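Local coordinates for protein multicopper oxidase (Arthrobacter sp. FB24, PDB 3GDC) that probably oxidises phenolic or related substrates as a laccase-like multicopper oxidase, passing their electrons through bound copper to reduce dioxygen to water, at residues Arg71-Asn82 / Ala112-Ala123; Phe260-His269 / Trp280-Ala288. All coordinates share one frame; numbering follows the deposited sequence.

How the contacts relate
Contact 1 (71-82 with 112-123) and contact 2 (260-269 with 280-288) are both antiparallel strand pairs, one in each of the two multicopper oxidase domains, on opposite sides of the centre of the chain. Their centres are about 37 Å apart and their nearest atoms about 24 Å, so they do not touch. Both lie near copper, in different ways. In contact 1 the side chain of Asn82 is about 7 Å from a bound copper ion without binding it. Contact 2 supplies a ligand, His269, whose side chain is also about 5 Å from another copper, and faces a second subunit of the three-chain assembly, whose His134 shares the copper of His269; no other chain touches the segments of contact 1.

Contact 1 (Arg71-Asn82 / Ala112-Ala123); sequences REGDALRIHFTN and APGQSFTYEFDA
Asn82 O accepts the amide of Gly114, with Gly114 N 2.7 Å away and nearly in line with the carbonyl. The same residue's N donates to Gln115 O at 2.9 Å, so the end of strand 75-82 is clasped by the type II turn Ala112-Gln115, in which Gly114 adopts a positive phi that a side chain would crowd. With CG turned opposite the main-chain nitrogen (chi1 -176°), the Asn82 carboxamide lies along the Ala112-Pro113 peptide; ND2 donates to the backbone oxygens of His86 and Ile111, and OD1 accepts from Gly84 N. The side chain also touches His88, a copper ligand.

From here the strands run antiparallel as part of the beta sandwich of a cupredoxin-like domain, and their residues alternate between a polar and an apolar face. On the polar face, Thr81 OG1 and Ser116 OG share a hydrogen bond of 2.8 Å, and His79 ND1 meets Thr118 OG1 at 3.0 Å at the edge of the imidazole; Glu36 holds NE2, so both ring nitrogens are engaged and the ring's rotation is fixed. Arg77 and Glu120 lie side by side without a direct salt bridge. A water at the guanidinium edge accepts from Arg77 NE at 2.6 Å and donates weakly to Glu120 OE1.

Aromatic and aliphatic groups suit the other face, turned towards strands 67-71 and 147-153. There Tyr119 CE2 reaches Phe80 CB at 3.8 Å, with its hydroxyl anchored by Ile90 N. Phe121, with CG between the backbone nitrogen and the carbonyl carbon (chi1 41°), brings CE1 to 3.6 Å from Leu76 CD1.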
loop_
_atom_site.group_PDB
_atom_site.type_symbol
_atom_site.label_atom_id
_atom_site.label_comp_id
_atom_site.label_asym_id
_atom_site.label_seq_id
_atom_site.Cartn_x
_atom_site.Cartn_y
_atom_site.Cartn_z
ATOM N N ARG A 71 3.831 28.287 8.248
ATOM C CA ARG A 71 2.392 28.423 8.157
ATOM C C ARG A 71 1.973 28.639 6.704
ATOM O O ARG A 71 2.658 29.331 5.948
ATOM C CB ARG A 71 1.932 29.586 9.026
ATOM C CG ARG A 71 0.466 29.571 9.356
ATOM C CD ARG A 71 -0.022 30.991 9.315
ATOM N NE ARG A 71 -0.969 31.298 10.377
ATOM C CZ ARG A 71 -1.379 32.531 10.660
ATOM N NH1 ARG A 71 -0.922 33.559 9.954
ATOM N NH2 ARG A 71 -2.239 32.736 11.649
ATOM N N GLU A 72 0.843 28.044 6.332
ATOM C CA GLU A 72 0.304 28.125 4.982
ATOM C C GLU A 72 0.366 29.563 4.459
ATOM O O GLU A 72 -0.092 30.491 5.120
ATOM C CB GLU A 72 -1.138 27.621 4.964
ATOM C CG GLU A 72 -1.764 27.558 3.589
ATOM C CD GLU A 72 -3.247 27.197 3.621
ATOM O OE1 GLU A 72 -3.849 27.067 4.717
ATOM O OE2 GLU A 72 -3.821 27.050 2.527
ATOM N N GLY A 73 0.969 29.729 3.290
ATOM C CA GLY A 73 1.065 31.045 2.659
ATOM C C GLY A 73 2.320 31.852 2.933
ATOM O O GLY A 73 2.547 32.864 2.256
ATOM N N ASP A 74 3.138 31.428 3.912
ATOM C CA ASP A 74 4.419 32.090 4.213
ATOM C C ASP A 74 5.307 32.093 2.977
ATOM O O ASP A 74 5.237 31.175 2.149
ATOM C CB ASP A 74 5.202 31.380 5.340
ATOM C CG ASP A 74 4.604 31.568 6.734
ATOM O OD1 ASP A 74 3.670 32.384 6.954
ATOM O OD2 ASP A 74 5.095 30.861 7.645
ATOM N N ALA A 75 6.136 33.130 2.846
ATOM C CA ALA A 75 7.161 33.162 1.821
ATOM C C ALA A 75 8.397 32.497 2.414
ATOM O O ALA A 75 8.844 32.870 3.504
ATOM C CB ALA A 75 7.465 34.607 1.405
ATOM N N LEU A 76 8.937 31.506 1.708
ATOM C CA LEU A 76 10.057 30.708 2.233
ATOM C C LEU A 76 11.346 30.911 1.455
ATOM O O LEU A 76 11.330 31.039 0.225
ATOM C CB LEU A 76 9.706 29.205 2.250
ATOM C CG LEU A 76 8.379 28.763 2.882
ATOM C CD1 LEU A 76 8.291 27.234 2.923
ATOM C CD2 LEU A 76 8.193 29.334 4.279
ATOM N N ARG A 77 12.455 30.926 2.187
ATOM C CA ARG A 77 13.793 30.946 1.604
ATOM C C ARG A 77 14.663 29.930 2.325
ATOM O O ARG A 77 14.839 30.003 3.550
ATOM C CB ARG A 77 14.431 32.336 1.715
ATOM C CG ARG A 77 13.765 33.392 0.856
ATOM C CD ARG A 77 14.526 34.705 0.938
ATOM N NE ARG A 77 13.772 35.775 0.291
ATOM C CZ ARG A 77 13.999 37.073 0.470
ATOM N NH1 ARG A 77 14.962 37.484 1.290
ATOM N NH2 ARG A 77 13.253 37.961 -0.168
ATOM N N ILE A 78 15.196 28.979 1.565
ATOM C CA ILE A 78 16.158 28.026 2.099
ATOM C C ILE A 78 17.506 28.298 1.471
ATOM O O ILE A 78 17.685 28.083 0.275
ATOM C CB ILE A 78 15.735 26.569 1.817
ATOM C CG1 ILE A 78 14.374 26.266 2.468
ATOM C CG2 ILE A 78 16.825 25.598 2.252
ATOM C CD1 ILE A 78 14.431 26.079 3.932
ATOM N N HIS A 79 18.438 28.780 2.286
ATOM C CA HIS A 79 19.786 29.124 1.833
ATOM C C HIS A 79 20.653 27.891 1.962
ATOM O O HIS A 79 21.134 27.562 3.053
ATOM C CB HIS A 79 20.360 30.268 2.680
ATOM C CG HIS A 79 19.465 31.464 2.744
ATOM N ND1 HIS A 79 19.347 32.356 1.701
ATOM C CD2 HIS A 79 18.625 31.903 3.713
ATOM C CE1 HIS A 79 18.470 33.293 2.021
ATOM N NE2 HIS A 79 18.017 33.039 3.236
ATOM N N PHE A 80 20.821 27.205 0.841
ATOM C CA PHE A 80 21.536 25.941 0.777
ATOM C C PHE A 80 23.000 26.164 0.433
ATOM O O PHE A 80 23.312 26.888 -0.514
ATOM C CB PHE A 80 20.887 25.036 -0.280
ATOM C CG PHE A 80 21.553 23.692 -0.430
ATOM C CD1 PHE A 80 21.779 22.878 0.680
ATOM C CD2 PHE A 80 21.930 23.230 -1.690
ATOM C CE1 PHE A 80 22.379 21.619 0.538
ATOM C CE2 PHE A 80 22.528 21.980 -1.845
ATOM C CZ PHE A 80 22.757 21.172 -0.728
ATOM N N THR A 81 23.892 25.564 1.217
ATOM C CA THR A 81 25.316 25.511 0.881
ATOM C C THR A 81 25.759 24.053 0.856
ATOM O O THR A 81 25.417 23.277 1.758
ATOM C CB THR A 81 26.188 26.307 1.878
ATOM O OG1 THR A 81 25.810 27.685 1.851
ATOM C CG2 THR A 81 27.687 26.204 1.527
ATOM N N ASN A 82 26.498 23.684 -0.184
ATOM C CA ASN A 82 27.028 22.332 -0.292
ATOM C C ASN A 82 28.453 22.312 0.235
ATOM O O ASN A 82 29.373 22.794 -0.427
ATOM C CB ASN A 82 26.970 21.807 -1.740
ATOM C CG ASN A 82 27.427 20.359 -1.849
ATOM O OD1 ASN A 82 27.766 19.733 -0.840
ATOM N ND2 ASN A 82 27.443 19.822 -3.064
ATOM N N ALA A 112 27.237 22.348 -6.857
ATOM C CA ALA A 112 28.578 21.797 -6.713
ATOM C C ALA A 112 29.149 21.983 -5.301
ATOM O O ALA A 112 28.725 22.882 -4.569
ATOM C CB ALA A 112 29.523 22.411 -7.761
ATOM N N PRO A 113 30.112 21.126 -4.908
ATOM C CA PRO A 113 30.815 21.318 -3.637
ATOM C C PRO A 113 31.370 22.738 -3.514
ATOM O O PRO A 113 32.021 23.228 -4.443
ATOM C CB PRO A 113 31.955 20.306 -3.729
ATOM C CG PRO A 113 31.424 19.241 -4.581
ATOM C CD PRO A 113 30.610 19.935 -5.623
ATOM N N GLY A 114 31.077 23.395 -2.394
ATOM C CA GLY A 114 31.518 24.764 -2.144
ATOM C C GLY A 114 30.540 25.833 -2.613
ATOM O O GLY A 114 30.714 27.011 -2.308
ATOM N N GLN A 115 29.506 25.428 -3.343
ATOM C CA GLN A 115 28.587 26.389 -3.945
ATOM C C GLN A 115 27.278 26.479 -3.161
ATOM O O GLN A 115 26.977 25.596 -2.343
ATOM C CB GLN A 115 28.395 26.089 -5.439
ATOM C CG GLN A 115 29.760 25.901 -6.147
ATOM C CD GLN A 115 29.775 26.191 -7.648
ATOM O OE1 GLN A 115 28.747 26.166 -8.319
ATOM N NE2 GLN A 115 30.969 26.442 -8.182
ATOM N N SER A 116 26.540 27.568 -3.385
ATOM C CA SER A 116 25.326 27.881 -2.632
ATOM C C SER A 116 24.171 28.262 -3.561
ATOM O O SER A 116 24.390 28.767 -4.669
ATOM C CB SER A 116 25.586 29.026 -1.645
ATOM O OG SER A 116 26.514 28.656 -0.636
ATOM N N PHE A 117 22.946 28.025 -3.101
ATOM C CA PHE A 117 21.749 28.382 -3.841
ATOM C C PHE A 117 20.617 28.610 -2.864
ATOM O O PHE A 117 20.469 27.862 -1.897
ATOM C CB PHE A 117 21.359 27.274 -4.831
ATOM C CG PHE A 117 20.190 27.623 -5.706
ATOM C CD1 PHE A 117 20.369 28.405 -6.846
ATOM C CD2 PHE A 117 18.909 27.180 -5.394
ATOM C CE1 PHE A 117 19.293 28.738 -7.662
ATOM C CE2 PHE A 117 17.816 27.508 -6.207
ATOM C CZ PHE A 117 18.007 28.287 -7.346
ATOM N N THR A 118 19.832 29.648 -3.113
ATOM C CA THR A 118 18.640 29.906 -2.314
ATOM C C THR A 118 17.372 29.408 -3.017
ATOM O O THR A 118 16.970 29.935 -4.060
ATOM C CB THR A 118 18.513 31.398 -1.936
ATOM O OG1 THR A 118 19.690 31.809 -1.235
ATOM C CG2 THR A 118 17.286 31.635 -1.048
ATOM N N TYR A 119 16.747 28.389 -2.427
ATOM C CA TYR A 119 15.435 27.916 -2.859
ATOM C C TYR A 119 14.387 28.850 -2.291
ATOM O O TYR A 119 14.423 29.167 -1.106
ATOM C CB TYR A 119 15.176 26.471 -2.394
ATOM C CG TYR A 119 16.152 25.489 -2.986
ATOM C CD1 TYR A 119 15.937 24.945 -4.256
ATOM C CD2 TYR A 119 17.294 25.102 -2.278
ATOM C CE1 TYR A 119 16.847 24.049 -4.812
ATOM C CE2 TYR A 119 18.202 24.206 -2.815
ATOM C CZ TYR A 119 17.968 23.680 -4.083
ATOM O OH TYR A 119 18.864 22.796 -4.629
ATOM N N GLU A 120 13.469 29.287 -3.149
ATOM C CA GLU A 120 12.389 30.197 -2.776
ATOM C C GLU A 120 11.053 29.692 -3.303
ATOM O O GLU A 120 10.943 29.321 -4.470
ATOM C CB GLU A 120 12.656 31.601 -3.340
ATOM C CG GLU A 120 14.059 32.138 -3.060
ATOM C CD GLU A 120 14.262 33.565 -3.549
ATOM O OE1 GLU A 120 13.263 34.232 -3.917
ATOM O OE2 GLU A 120 15.430 34.026 -3.551
ATOM N N PHE A 121 10.050 29.675 -2.430
ATOM C CA PHE A 121 8.685 29.306 -2.777
ATOM C C PHE A 121 7.757 29.684 -1.632
ATOM O O PHE A 121 8.204 30.072 -0.552
ATOM C CB PHE A 121 8.559 27.801 -3.112
ATOM C CG PHE A 121 9.356 26.905 -2.200
ATOM C CD1 PHE A 121 8.906 26.610 -0.915
ATOM C CD2 PHE A 121 10.552 26.359 -2.629
ATOM C CE1 PHE A 121 9.649 25.776 -0.073
ATOM C CE2 PHE A 121 11.305 25.536 -1.786
ATOM C CZ PHE A 121 10.844 25.253 -0.508
ATOM N N ASP A 122 6.457 29.577 -1.870
ATOM C CA ASP A 122 5.481 29.805 -0.820
ATOM C C ASP A 122 5.166 28.489 -0.110
ATOM O O ASP A 122 5.333 27.421 -0.690
ATOM C CB ASP A 122 4.224 30.445 -1.389
ATOM C CG ASP A 122 4.463 31.882 -1.854
ATOM O OD1 ASP A 122 5.351 32.554 -1.289
ATOM O OD2 ASP A 122 3.759 32.335 -2.779
ATOM N N ALA A 123 4.749 28.573 1.147
ATOM C CA ALA A 123 4.391 27.376 1.920
ATOM C C ALA A 123 3.001 26.911 1.479
ATOM O O ALA A 123 1.978 27.357 2.012
ATOM C CB ALA A 123 4.434 27.665 3.422
HETATM O O HOH W 1 12.109 35.116 -1.552
#

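Contact 2 (Phe260-His269 / Trp280-Ala288); sequences FPYPGKFMFH and WMGFFEVSA. With CU (copper (II) ion), chain G.
Phe268 and Phe284 form an oblique pair with ring planes 51° apart, Phe284 CE2 lying over one face of Phe268, 3.6 Å from Phe268 CG. Over the opposite face sits the backbone of Gly282. The torsion of Phe268 (chi1 72°) swings its ring across the partner strand, and a glycine suits that spot, since a beta carbon on it would fall tightly against Phe268 CE2. The Trp280 side chain crosses that of Phe268 at about a right angle, its CZ3 3.5 Å from Phe268 CD1, while one face of its indole carries His269 CA. On the far side of the cluster Phe260 CZ rests over a face of Phe284, 3.6 Å from Phe284 CG, and Val286 CG2 packs against Phe260 CD1. Were Phe268 replaced by alanine, a gap is likely to open between Phe284 and Trp280, each losing one of its packing partners.

These aromatics belong to the core of the second cupredoxin-like domain: strands 264-269 and 281-287 are neighbours in a five-stranded sheet, and Met167 of the facing sheet packs on Phe268 and Phe284.

On the face with His269, Met267 packs on His134 and Phe283 on Ile106 of a second subunit. His269 NE2 binds copper at 1.9 Å, together with His224 and that same His134, consistent with the trinuclear copper cluster that two-domain multicopper oxidases build between subunits. Beside it Met267 SD touches Met281 CE at 3.6 Å. Further along, Lys265 stretches over Phe283, CD above the ring face and NZ 4.5 Å from the centroid of the Phe283 ring in an off-centre cation-pi contact.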
loop_
_atom_site.group_PDB
_atom_site.type_symbol
_atom_site.label_atom_id
_atom_site.label_comp_id
_atom_site.label_asym_id
_atom_site.label_seq_id
_atom_site.Cartn_x
_atom_site.Cartn_y
_atom_site.Cartn_z
ATOM N N PHE A 260 -4.024 8.513 24.363
ATOM C CA PHE A 260 -3.750 7.237 25.034
ATOM C C PHE A 260 -4.642 7.111 26.274
ATOM O O PHE A 260 -4.505 7.905 27.203
ATOM C CB PHE A 260 -2.290 7.160 25.456
ATOM C CG PHE A 260 -1.321 7.010 24.316
ATOM C CD1 PHE A 260 -0.834 5.752 23.966
ATOM C CD2 PHE A 260 -0.864 8.126 23.614
ATOM C CE1 PHE A 260 0.080 5.601 22.918
ATOM C CE2 PHE A 260 0.056 7.982 22.567
ATOM C CZ PHE A 260 0.527 6.726 22.220
ATOM N N PRO A 261 -5.566 6.129 26.278
ATOM C CA PRO A 261 -6.536 6.027 27.380
ATOM C C PRO A 261 -5.966 5.458 28.682
ATOM O O PRO A 261 -6.569 5.670 29.738
ATOM C CB PRO A 261 -7.604 5.083 26.818
ATOM C CG PRO A 261 -6.856 4.215 25.866
ATOM C CD PRO A 261 -5.796 5.097 25.251
ATOM N N TYR A 262 -4.829 4.764 28.613
ATOM C CA TYR A 262 -4.276 4.054 29.771
ATOM C C TYR A 262 -2.786 4.329 29.974
ATOM O O TYR A 262 -2.042 4.416 29.003
ATOM C CB TYR A 262 -4.512 2.537 29.637
ATOM C CG TYR A 262 -5.969 2.146 29.624
ATOM C CD1 TYR A 262 -6.772 2.362 30.746
ATOM C CD2 TYR A 262 -6.554 1.562 28.493
ATOM C CE1 TYR A 262 -8.110 2.019 30.752
ATOM C CE2 TYR A 262 -7.907 1.205 28.489
ATOM C CZ TYR A 262 -8.680 1.446 29.629
ATOM O OH TYR A 262 -10.019 1.114 29.668
ATOM N N PRO A 263 -2.342 4.464 31.243
ATOM C CA PRO A 263 -0.921 4.687 31.503
ATOM C C PRO A 263 -0.118 3.417 31.253
ATOM O O PRO A 263 -0.704 2.333 31.176
ATOM C CB PRO A 263 -0.894 5.058 32.990
ATOM C CG PRO A 263 -2.086 4.364 33.560
ATOM C CD PRO A 263 -3.130 4.405 32.490
ATOM N N GLY A 264 1.199 3.550 31.114
ATOM C CA GLY A 264 2.083 2.399 30.923
ATOM C C GLY A 264 2.879 2.426 29.632
ATOM O O GLY A 264 2.882 3.436 28.919
ATOM N N LYS A 265 3.553 1.313 29.341
ATOM C CA LYS A 265 4.397 1.171 28.155
ATOM C C LYS A 265 3.652 0.507 27.003
ATOM O O LYS A 265 3.100 -0.591 27.160
ATOM C CB LYS A 265 5.626 0.322 28.474
ATOM C CG LYS A 265 6.839 1.073 28.957
ATOM C CD LYS A 265 8.031 0.134 28.921
ATOM C CE LYS A 265 9.310 0.813 29.362
ATOM N NZ LYS A 265 10.482 -0.055 29.036
ATOM N N PHE A 266 3.655 1.167 25.845
ATOM C CA PHE A 266 3.007 0.651 24.645
ATOM C C PHE A 266 3.981 0.646 23.480
ATOM O O PHE A 266 4.473 1.700 23.065
ATOM C CB PHE A 266 1.757 1.474 24.331
ATOM C CG PHE A 266 0.710 1.383 25.402
ATOM C CD1 PHE A 266 -0.229 0.358 25.377
ATOM C CD2 PHE A 266 0.694 2.288 26.462
ATOM C CE1 PHE A 266 -1.200 0.248 26.370
ATOM C CE2 PHE A 266 -0.271 2.188 27.481
ATOM C CZ PHE A 266 -1.224 1.167 27.430
ATOM N N MET A 267 4.286 -0.547 22.981
ATOM C CA MET A 267 5.233 -0.689 21.876
ATOM C C MET A 267 4.699 -0.041 20.590
ATOM O O MET A 267 3.491 -0.018 20.338
ATOM C CB MET A 267 5.551 -2.163 21.633
ATOM C CG MET A 267 6.759 -2.410 20.747
ATOM S SD MET A 267 7.101 -4.176 20.618
ATOM C CE MET A 267 8.015 -4.434 22.127
ATOM N N PHE A 268 5.608 0.525 19.806
ATOM C CA PHE A 268 5.283 0.934 18.442
ATOM C C PHE A 268 6.418 0.496 17.530
ATOM O O PHE A 268 7.595 0.525 17.926
ATOM C CB PHE A 268 4.945 2.432 18.330
ATOM C CG PHE A 268 6.121 3.354 18.482
ATOM C CD1 PHE A 268 6.660 4.008 17.367
ATOM C CD2 PHE A 268 6.668 3.603 19.736
ATOM C CE1 PHE A 268 7.764 4.868 17.509
ATOM C CE2 PHE A 268 7.751 4.458 19.887
ATOM C CZ PHE A 268 8.301 5.098 18.767
ATOM N N HIS A 269 6.066 0.042 16.328
ATOM C CA HIS A 269 7.067 -0.516 15.419
ATOM C C HIS A 269 6.489 -0.732 14.032
ATOM O O HIS A 269 5.275 -0.659 13.836
ATOM C CB HIS A 269 7.590 -1.859 15.961
ATOM C CG HIS A 269 6.510 -2.856 16.232
ATOM N ND1 HIS A 269 6.043 -3.731 15.276
ATOM C CD2 HIS A 269 5.799 -3.113 17.356
ATOM C CE1 HIS A 269 5.095 -4.486 15.802
ATOM N NE2 HIS A 269 4.925 -4.124 17.061
ATOM N N TRP A 280 13.605 -0.669 13.901
ATOM C CA TRP A 280 12.383 0.136 13.833
ATOM C C TRP A 280 11.364 -0.394 14.863
ATOM O O TRP A 280 10.336 -0.982 14.534
ATOM C CB TRP A 280 11.900 0.231 12.367
ATOM C CG TRP A 280 10.590 0.956 12.041
ATOM C CD1 TRP A 280 9.993 0.991 10.803
ATOM C CD2 TRP A 280 9.718 1.692 12.920
ATOM N NE1 TRP A 280 8.820 1.689 10.858
ATOM C CE2 TRP A 280 8.619 2.132 12.140
ATOM C CE3 TRP A 280 9.751 2.024 14.285
ATOM C CZ2 TRP A 280 7.570 2.881 12.674
ATOM C CZ3 TRP A 280 8.706 2.770 14.818
ATOM C CH2 TRP A 280 7.624 3.187 14.013
ATOM N N MET A 281 11.705 -0.189 16.137
ATOM C CA MET A 281 10.808 -0.469 17.253
ATOM C C MET A 281 11.133 0.428 18.446
ATOM O O MET A 281 12.282 0.804 18.658
ATOM C CB MET A 281 10.841 -1.959 17.648
ATOM C CG MET A 281 12.151 -2.469 18.183
ATOM S SD MET A 281 12.092 -4.209 18.748
ATOM C CE MET A 281 10.565 -4.259 19.629
ATOM N N GLY A 282 10.099 0.779 19.199
ATOM C CA GLY A 282 10.253 1.567 20.417
ATOM C C GLY A 282 9.031 1.434 21.309
ATOM O O GLY A 282 8.161 0.592 21.063
ATOM N N PHE A 283 8.983 2.263 22.350
ATOM C CA PHE A 283 7.836 2.338 23.245
ATOM C C PHE A 283 7.357 3.769 23.397
ATOM O O PHE A 283 8.171 4.704 23.382
ATOM C CB PHE A 283 8.214 1.883 24.654
ATOM C CG PHE A 283 8.556 0.434 24.760
ATOM C CD1 PHE A 283 7.552 -0.533 24.749
ATOM C CD2 PHE A 283 9.881 0.038 24.906
ATOM C CE1 PHE A 283 7.871 -1.892 24.863
ATOM C CE2 PHE A 283 10.208 -1.312 25.025
ATOM C CZ PHE A 283 9.203 -2.274 24.998
ATOM N N PHE A 284 6.048 3.915 23.578
ATOM C CA PHE A 284 5.486 5.093 24.249
ATOM C C PHE A 284 5.404 4.782 25.736
ATOM O O PHE A 284 5.050 3.664 26.126
ATOM C CB PHE A 284 4.082 5.411 23.751
ATOM C CG PHE A 284 4.052 6.065 22.407
ATOM C CD1 PHE A 284 4.045 7.452 22.293
ATOM C CD2 PHE A 284 4.029 5.288 21.248
ATOM C CE1 PHE A 284 4.021 8.050 21.030
ATOM C CE2 PHE A 284 3.998 5.886 19.984
ATOM C CZ PHE A 284 3.990 7.267 19.884
ATOM N N GLU A 285 5.757 5.764 26.553
ATOM C CA GLU A 285 5.563 5.682 28.001
ATOM C C GLU A 285 4.489 6.697 28.387
ATOM O O GLU A 285 4.710 7.910 28.314
ATOM C CB GLU A 285 6.878 5.956 28.731
ATOM C CG GLU A 285 6.768 5.871 30.261
ATOM C CD GLU A 285 6.608 4.451 30.755
ATOM O OE1 GLU A 285 7.590 3.679 30.670
ATOM O OE2 GLU A 285 5.502 4.103 31.238
ATOM N N VAL A 286 3.318 6.195 28.764
ATOM C CA VAL A 286 2.156 7.036 29.030
ATOM C C VAL A 286 2.055 7.258 30.534
ATOM O O VAL A 286 1.921 6.300 31.297
ATOM C CB VAL A 286 0.843 6.398 28.512
ATOM C CG1 VAL A 286 -0.339 7.362 28.674
ATOM C CG2 VAL A 286 0.976 5.963 27.056
ATOM N N SER A 287 2.144 8.515 30.949
ATOM C CA SER A 287 2.051 8.868 32.362
ATOM C C SER A 287 0.601 9.148 32.726
ATOM O O SER A 287 -0.153 9.683 31.914
ATOM C CB SER A 287 2.933 10.078 32.670
ATOM O OG SER A 287 2.506 11.212 31.936
ATOM N N ALA A 288 0.217 8.791 33.955
ATOM C CA ALA A 288 -1.169 8.904 34.429
ATOM C C ALA A 288 -1.803 10.296 34.280
ATOM O O ALA A 288 -1.197 11.316 34.622
ATOM C CB ALA A 288 -1.267 8.431 35.879
HETATM CU CU CU G . 4.168 -5.384 18.291
#